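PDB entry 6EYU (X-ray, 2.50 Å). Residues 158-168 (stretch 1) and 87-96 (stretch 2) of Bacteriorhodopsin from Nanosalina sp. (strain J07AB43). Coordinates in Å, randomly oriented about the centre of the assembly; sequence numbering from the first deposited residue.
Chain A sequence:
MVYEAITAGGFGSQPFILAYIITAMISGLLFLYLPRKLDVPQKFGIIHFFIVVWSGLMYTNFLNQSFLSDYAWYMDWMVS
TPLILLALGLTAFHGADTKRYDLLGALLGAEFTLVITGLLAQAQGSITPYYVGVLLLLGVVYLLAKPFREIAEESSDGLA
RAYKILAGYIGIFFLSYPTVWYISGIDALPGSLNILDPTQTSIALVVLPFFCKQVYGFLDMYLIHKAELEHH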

# COMPACT_ATOMS: atom_id res chain seq x y z
N GLY A 158 -8.03 34.14 2.22
CA GLY A 158 -6.98 33.81 1.26
C GLY A 158 -6.82 32.31 1.10
O GLY A 158 -6.74 31.80 -0.02
N LEU A 159 -6.78 31.60 2.22
CA LEU A 159 -6.62 30.15 2.21
C LEU A 159 -7.86 29.48 1.61
O LEU A 159 -7.75 28.51 0.86
CB LEU A 159 -6.39 29.63 3.63
CG LEU A 159 -5.03 29.00 3.92
CD1 LEU A 159 -4.05 29.25 2.79
CD2 LEU A 159 -4.47 29.54 5.23
N ALA A 160 -9.04 29.97 2.00
CA ALA A 160 -10.29 29.41 1.50
C ALA A 160 -10.40 29.58 -0.01
O ALA A 160 -10.82 28.67 -0.72
CB ALA A 160 -11.47 30.09 2.19
N ARG A 161 -9.99 30.75 -0.50
CA ARG A 161 -9.99 31.02 -1.93
C ARG A 161 -9.00 30.11 -2.65
O ARG A 161 -9.31 29.53 -3.69
CB ARG A 161 -9.64 32.48 -2.20
CG ARG A 161 -10.68 33.22 -3.02
CD ARG A 161 -10.12 34.51 -3.60
NE ARG A 161 -9.15 35.14 -2.71
CZ ARG A 161 -9.47 35.81 -1.61
NH1 ARG A 161 -10.73 35.92 -1.23
NH2 ARG A 161 -8.51 36.33 -0.85
N ALA A 162 -7.81 29.96 -2.07
CA ALA A 162 -6.80 29.06 -2.61
C ALA A 162 -7.39 27.68 -2.86
O ALA A 162 -7.29 27.14 -3.97
CB ALA A 162 -5.62 28.97 -1.66
N TYR A 163 -8.01 27.11 -1.84
CA TYR A 163 -8.54 25.76 -1.92
C TYR A 163 -9.56 25.65 -3.05
O TYR A 163 -9.49 24.74 -3.88
CB TYR A 163 -9.19 25.35 -0.60
CG TYR A 163 -9.99 24.07 -0.68
CD1 TYR A 163 -9.36 22.84 -0.68
CD2 TYR A 163 -11.35 24.11 -0.96
CE1 TYR A 163 -10.06 21.67 -0.91
CE2 TYR A 163 -12.06 22.94 -1.19
CZ TYR A 163 -11.41 21.73 -1.15
OH TYR A 163 -12.13 20.57 -1.35
N LYS A 164 -10.50 26.59 -3.09
CA LYS A 164 -11.63 26.51 -4.01
C LYS A 164 -11.16 26.60 -5.45
O LYS A 164 -11.67 25.90 -6.33
CB LYS A 164 -12.63 27.63 -3.72
CG LYS A 164 -13.45 27.42 -2.45
CD LYS A 164 -14.77 28.16 -2.51
CE LYS A 164 -14.67 29.53 -1.87
NZ LYS A 164 -15.21 29.54 -0.48
N ILE A 165 -10.15 27.43 -5.70
CA ILE A 165 -9.51 27.50 -7.01
C ILE A 165 -8.92 26.14 -7.39
O ILE A 165 -9.26 25.57 -8.42
CB ILE A 165 -8.39 28.55 -7.04
CG1 ILE A 165 -8.99 29.96 -7.13
CG2 ILE A 165 -7.46 28.30 -8.21
CD1 ILE A 165 -8.13 31.03 -6.51
N LEU A 166 -8.07 25.62 -6.52
CA LEU A 166 -7.41 24.33 -6.77
C LEU A 166 -8.45 23.23 -6.94
O LEU A 166 -8.37 22.43 -7.87
CB LEU A 166 -6.47 23.98 -5.61
CG LEU A 166 -5.14 24.72 -5.60
CD1 LEU A 166 -4.54 24.73 -4.20
CD2 LEU A 166 -4.17 24.09 -6.60
N ALA A 167 -9.42 23.18 -6.03
CA ALA A 167 -10.45 22.15 -6.07
C ALA A 167 -11.18 22.16 -7.40
O ALA A 167 -11.41 21.11 -8.00
CB ALA A 167 -11.43 22.35 -4.93
N GLY A 168 -11.45 23.35 -7.91
CA GLY A 168 -12.02 23.51 -9.25
C GLY A 168 -11.08 22.98 -10.32
O GLY A 168 -11.46 22.13 -11.12
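Stretch 2, residues 87-96: ALGLTAFHGA

Stretch 2 enters as helix, with phi/psi near -60/-45 from Ala87 to Leu90, and leaves through a type I beta turn from Phe93 to Ala96. It runs nearly antiparallel to the helix of stretch 1: the axes cross at -161° and approach to 9.2 Å. CA pairing fixes the register, with Ala167 CA 6.9 Å from Leu88 CA, Tyr163 CA 5.7 Å from Ala92 CA and Leu159 CA 6.5 Å from Gly95 CA.

The backbones come nearest where stretch 2 is small. The Tyr163 side chain (chi1 169°, t) fits beside Ala92, its CD1 3.4 Å from Ala92 CB, while Leu88 O lies at the ring edge, near its plane, 3.8 Å from Tyr163 CD1. Leu88 is the reciprocal bump: its CA-to-CB bond points sideways, but its end comes nearer, and Leu88 CD1 enters a hollow bounded by Leu166 CB (3.7 Å), Tyr163 CE1 (3.9 Å) and Ala167 N (3.9 Å). Next to it, Thr91 CG2 packs 4.0 Å from Leu166 CD1; Thr91 OG1 is turned to its own helix, donating to Ala87 O at 2.5 Å.

At the turn, Leu159 CD2 lies 3.9 Å from both His94 CD2 and Gly95 CA. An ideal CB on Gly95 would fall 2.9 Å from Leu159 CD2, a clash, so the bare glycine leaves space for this methyl. No hydrogen bond crosses; the 408 Å² buried reflects packing.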

# COMPACT_ATOMS: atom_id res chain seq x y z
N ALA A 87 -2.70 16.46 -1.17
CA ALA A 87 -2.29 17.86 -1.24
C ALA A 87 -3.51 18.77 -1.13
O ALA A 87 -3.51 19.73 -0.36
CB ALA A 87 -1.54 18.12 -2.54
N LEU A 88 -4.49 18.53 -1.99
CA LEU A 88 -5.76 19.26 -1.93
C LEU A 88 -6.31 19.24 -0.51
O LEU A 88 -6.60 20.29 0.07
CB LEU A 88 -6.77 18.62 -2.89
CG LEU A 88 -7.82 19.56 -3.51
CD1 LEU A 88 -7.33 20.99 -3.54
CD2 LEU A 88 -8.18 19.08 -4.90
N GLY A 89 -6.44 18.05 0.06
CA GLY A 89 -6.99 17.89 1.40
C GLY A 89 -6.21 18.69 2.43
O GLY A 89 -6.80 19.38 3.26
N LEU A 90 -4.89 18.60 2.36
CA LEU A 90 -4.03 19.25 3.34
C LEU A 90 -4.06 20.76 3.17
O LEU A 90 -4.08 21.51 4.15
CB LEU A 90 -2.59 18.74 3.20
CG LEU A 90 -2.41 17.30 3.68
CD1 LEU A 90 -0.95 16.91 3.71
CD2 LEU A 90 -3.05 17.14 5.06
N THR A 91 -4.12 21.21 1.92
CA THR A 91 -4.37 22.61 1.62
C THR A 91 -5.59 23.11 2.38
O THR A 91 -5.54 24.13 3.07
CB THR A 91 -4.60 22.82 0.11
OG1 THR A 91 -3.52 22.25 -0.63
CG2 THR A 91 -4.71 24.30 -0.21
N ALA A 92 -6.71 22.41 2.21
CA ALA A 92 -7.94 22.76 2.90
C ALA A 92 -7.73 22.76 4.41
O ALA A 92 -8.24 23.63 5.12
CB ALA A 92 -9.06 21.79 2.53
N PHE A 93 -7.00 21.77 4.90
CA PHE A 93 -6.78 21.61 6.34
C PHE A 93 -5.88 22.73 6.86
O PHE A 93 -5.83 22.98 8.06
CB PHE A 93 -6.15 20.25 6.63
CG PHE A 93 -7.12 19.11 6.55
CD1 PHE A 93 -8.43 19.33 6.15
CD2 PHE A 93 -6.73 17.82 6.89
CE1 PHE A 93 -9.33 18.28 6.08
CE2 PHE A 93 -7.63 16.77 6.82
CZ PHE A 93 -8.93 17.00 6.41
N HIS A 94 -5.18 23.39 5.95
CA HIS A 94 -3.99 24.14 6.31
C HIS A 94 -4.33 25.26 7.29
O HIS A 94 -3.56 25.54 8.21
CB HIS A 94 -3.33 24.73 5.06
CG HIS A 94 -2.06 25.47 5.33
ND1 HIS A 94 -0.99 24.90 5.98
CD2 HIS A 94 -1.73 26.77 5.15
CE1 HIS A 94 -0.03 25.79 6.12
NE2 HIS A 94 -0.46 26.94 5.62
N GLY A 95 -5.47 25.91 7.07
CA GLY A 95 -5.84 27.07 7.87
C GLY A 95 -6.92 26.75 8.89
O GLY A 95 -7.33 27.62 9.67
N ALA A 96 -7.42 25.52 8.86
CA ALA A 96 -8.72 25.21 9.43
C ALA A 96 -8.62 24.68 10.86
O ALA A 96 -7.60 24.10 11.24
CB ALA A 96 -9.46 24.21 8.55